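Local coordinates for PUA domain-containing protein (Aeropyrum pernix, PDB 2CX0), which is of unknown function but carries a PUA domain and probably binds RNA, with a possible role in translation initiation, at residues G64-F69 with E177-V182. Sequence-based numbering, arbitrary orientation.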
ATOM      1  N   GLY A  64       6.733   3.934  14.917  1.00 19.61           N
ATOM      2  CA  GLY A  64       7.694   2.906  14.642  1.00 20.55           C
ATOM      3  C   GLY A  64       7.258   1.992  13.515  1.00 23.19           C
ATOM      4  O   GLY A  64       8.086   1.252  12.975  1.00 27.36           O
ATOM      5  N   VAL A  65       5.985   2.002  13.127  1.00 14.21           N
ATOM      6  CA  VAL A  65       5.603   1.118  12.012  1.00 20.34           C
ATOM      7  C   VAL A  65       5.909   1.763  10.615  1.00 13.86           C
ATOM      8  O   VAL A  65       5.507   2.875  10.361  1.00 15.01           O
ATOM      9  CB  VAL A  65       4.104   0.761  12.124  1.00 20.93           C
ATOM     10  CG1 VAL A  65       3.703  -0.138  10.971  1.00 21.00           C
ATOM     11  CG2 VAL A  65       3.842   0.087  13.483  1.00 22.32           C
ATOM     12  N   PRO A  66       6.626   1.052   9.710  1.00 16.73           N
ATOM     13  CA  PRO A  66       6.961   1.589   8.369  1.00 19.36           C
ATOM     14  C   PRO A  66       5.635   1.632   7.582  1.00 17.77           C
ATOM     15  O   PRO A  66       5.190   0.626   7.057  1.00 20.28           O
ATOM     16  CB  PRO A  66       7.979   0.574   7.831  1.00 17.30           C
ATOM     17  CG  PRO A  66       7.541  -0.710   8.484  1.00 18.55           C
ATOM     18  CD  PRO A  66       7.156  -0.312   9.884  1.00 20.40           C
ATOM     19  N   CYS A  67       5.039   2.805   7.481  1.00 15.15           N
ATOM     20  CA  CYS A  67       3.718   2.888   6.887  1.00 15.32           C
ATOM     21  C   CYS A  67       3.464   3.583   5.579  1.00 16.25           C
ATOM     22  O   CYS A  67       2.562   3.165   4.882  1.00 14.28           O
ATOM     23  CB  CYS A  67       2.769   3.579   7.851  1.00 19.50           C
ATOM     24  SG  CYS A  67       2.337   2.729   9.347  1.00 23.43           S
ATOM     25  N   LEU A  68       4.195   4.671   5.267  1.00 10.37           N
ATOM     26  CA  LEU A  68       3.811   5.417   4.074  1.00  9.99           C
ATOM     27  C   LEU A  68       4.987   5.677   3.176  1.00 13.38           C
ATOM     28  O   LEU A  68       6.141   5.800   3.649  1.00 15.32           O
ATOM     29  CB  LEU A  68       3.231   6.772   4.498  1.00 14.19           C
ATOM     30  CG  LEU A  68       2.039   6.737   5.486  1.00 15.61           C
ATOM     31  CD1 LEU A  68       1.772   8.133   6.121  1.00 13.51           C
ATOM     32  CD2 LEU A  68       0.778   6.185   4.684  1.00 15.87           C
ATOM     33  N   PHE A  69       4.723   5.780   1.868  1.00 11.82           N
ATOM     34  CA  PHE A  69       5.839   6.119   0.979  1.00 11.35           C
ATOM     35  C   PHE A  69       5.311   6.926  -0.175  1.00 12.68           C
ATOM     36  O   PHE A  69       4.111   6.869  -0.505  1.00 16.12           O
ATOM     37  CB  PHE A  69       6.539   4.895   0.468  1.00  9.97           C
ATOM     38  CG  PHE A  69       5.661   3.979  -0.302  1.00 13.96           C
ATOM     39  CD1 PHE A  69       5.663   4.027  -1.715  1.00 17.11           C
ATOM     40  CD2 PHE A  69       4.811   3.057   0.364  1.00 15.52           C
ATOM     41  CE1 PHE A  69       4.837   3.177  -2.457  1.00 20.00           C
ATOM     42  CE2 PHE A  69       3.984   2.210  -0.360  1.00 12.69           C
ATOM     43  CZ  PHE A  69       3.992   2.270  -1.772  1.00 21.12           C
ATOM     44  N   GLU A 177      10.018  -6.132   1.711  1.00 10.74           N
ATOM     45  CA  GLU A 177      11.055  -6.807   2.496  1.00 13.13           C
ATOM     46  C   GLU A 177      11.796  -5.821   3.377  1.00 13.63           C
ATOM     47  O   GLU A 177      12.068  -6.093   4.522  1.00 13.18           O
ATOM     48  CB  GLU A 177      12.053  -7.565   1.588  1.00  8.72           C
ATOM     49  CG  GLU A 177      11.427  -8.770   0.847  1.00 16.31           C
ATOM     50  CD  GLU A 177      10.999  -9.934   1.751  1.00 14.67           C
ATOM     51  OE1 GLU A 177      11.247  -9.961   2.981  1.00 15.46           O
ATOM     52  OE2 GLU A 177      10.398 -10.864   1.214  1.00 22.44           O
ATOM     53  N   LEU A 178      12.133  -4.677   2.803  1.00 10.29           N
ATOM     54  CA  LEU A 178      12.791  -3.656   3.568  1.00 12.99           C
ATOM     55  C   LEU A 178      11.888  -3.219   4.768  1.00 17.56           C
ATOM     56  O   LEU A 178      12.366  -3.083   5.925  1.00 13.77           O
ATOM     57  CB  LEU A 178      13.091  -2.476   2.641  1.00 10.46           C
ATOM     58  CG  LEU A 178      13.541  -1.237   3.445  1.00 19.98           C
ATOM     59  CD1 LEU A 178      14.878  -1.533   4.181  1.00 21.42           C
ATOM     60  CD2 LEU A 178      13.718  -0.073   2.435  1.00 24.25           C
ATOM     61  N   ALA A 179      10.603  -3.015   4.495  1.00 11.50           N
ATOM     62  CA  ALA A 179       9.661  -2.560   5.542  1.00 12.45           C
ATOM     63  C   ALA A 179       9.510  -3.595   6.643  1.00 18.08           C
ATOM     64  O   ALA A 179       9.460  -3.216   7.824  1.00 15.13           O
ATOM     65  CB  ALA A 179       8.284  -2.214   4.971  1.00 11.49           C
ATOM     66  N   GLN A 180       9.491  -4.881   6.271  1.00 12.44           N
ATOM     67  CA  GLN A 180       9.397  -5.960   7.251  1.00 17.50           C
ATOM     68  C   GLN A 180      10.559  -5.889   8.244  1.00 18.01           C
ATOM     69  O   GLN A 180      10.380  -6.100   9.442  1.00 22.09           O
ATOM     70  CB  GLN A 180       9.498  -7.325   6.577  1.00 17.38           C
ATOM     71  CG  GLN A 180       8.231  -7.885   6.122  1.00 24.02           C
ATOM     72  CD  GLN A 180       7.247  -8.003   7.254  1.00 23.69           C
ATOM     73  OE1 GLN A 180       6.522  -7.052   7.518  1.00 16.27           O
ATOM     74  NE2 GLN A 180       7.229  -9.162   7.953  1.00 21.78           N
ATOM     75  N   GLU A 181      11.751  -5.585   7.743  1.00 14.70           N
ATOM     76  CA  GLU A 181      12.930  -5.527   8.589  1.00 18.84           C
ATOM     77  C   GLU A 181      12.968  -4.247   9.406  1.00 23.35           C
ATOM     78  O   GLU A 181      13.433  -4.271  10.538  1.00 25.58           O
ATOM     79  CB  GLU A 181      14.205  -5.661   7.716  1.00 23.86           C
ATOM     80  CG  GLU A 181      15.421  -6.124   8.468  1.00 29.73           C
ATOM     81  CD  GLU A 181      15.224  -7.470   9.163  1.00 29.63           C
ATOM     82  OE1 GLU A 181      14.431  -8.338   8.716  1.00 32.33           O
ATOM     83  OE2 GLU A 181      15.905  -7.671  10.163  1.00 30.27           O
ATOM     84  N   VAL A 182      12.493  -3.123   8.843  1.00 20.99           N
ATOM     85  CA  VAL A 182      12.474  -1.859   9.587  1.00 20.57           C
ATOM     86  C   VAL A 182      11.548  -2.067  10.809  1.00 23.29           C
ATOM     87  O   VAL A 182      11.894  -1.656  11.932  1.00 23.31           O
ATOM     88  CB  VAL A 182      11.932  -0.654   8.717  1.00 21.85           C
ATOM     89  CG1 VAL A 182      11.667   0.579   9.605  1.00 19.17           C
ATOM     90  CG2 VAL A 182      12.995  -0.230   7.679  1.00 14.99           C
TER
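The C-terminal helix 174-183 packs here on the antiparallel sheet that holds strand 65-70, and Pro-66 of that strand meets it through Ala-179 and Val-182. The proline ring projects toward the helix at the position of closest backbone approach, with 5.7 Å between CA of Pro-66 and CA of Ala-179. No hydrogen bond joins the two segments; they meet through the ring carbons CB and CG of Pro-66. CG comes within 3.9 Å of Ala-179 CB, and the neighbouring ring atom CB is almost equally near the same methyl. The small alanine methyl is consistent with so close an approach of the helix backbone to the ring.

One turn further along, Val-182 reaches the same CB of the proline. Its CG1 is anti to the backbone N (chi1 169°), and this carries the methyl to 4.1 Å from Pro-66 CB, while CG2 branches away from the proline. Val-182 and Leu-178 also touch Leu-3 of strand 2-5, and Leu-178 touches Tyr-57 of strand 56-62, so the helix lies across several strands of the sheet.

Val-65 and Cys-67 point away from this helix; Val-65 touches Ala-85, and Cys-67 touches Cys-82 and Phe-86, of helix 80-86. Immediately after the proline, Cys-67 and Leu-68 both face Ile-60 in a classic beta bulge, to which the helical psi of Cys-67 (-34°) belongs. Pro-66 O accepts a hydrogen bond from Thr-79 OG1. On the helix, Gln-180 bonds through OE1 to Gln-81, a further link between helices 174-183 and 80-86.

The tightest approach is to backbone: the proline CG lies 3.2 Å from the carbonyl O of Ala-179, well off the line of the C=O bond, with a C-O...CG angle near 117°.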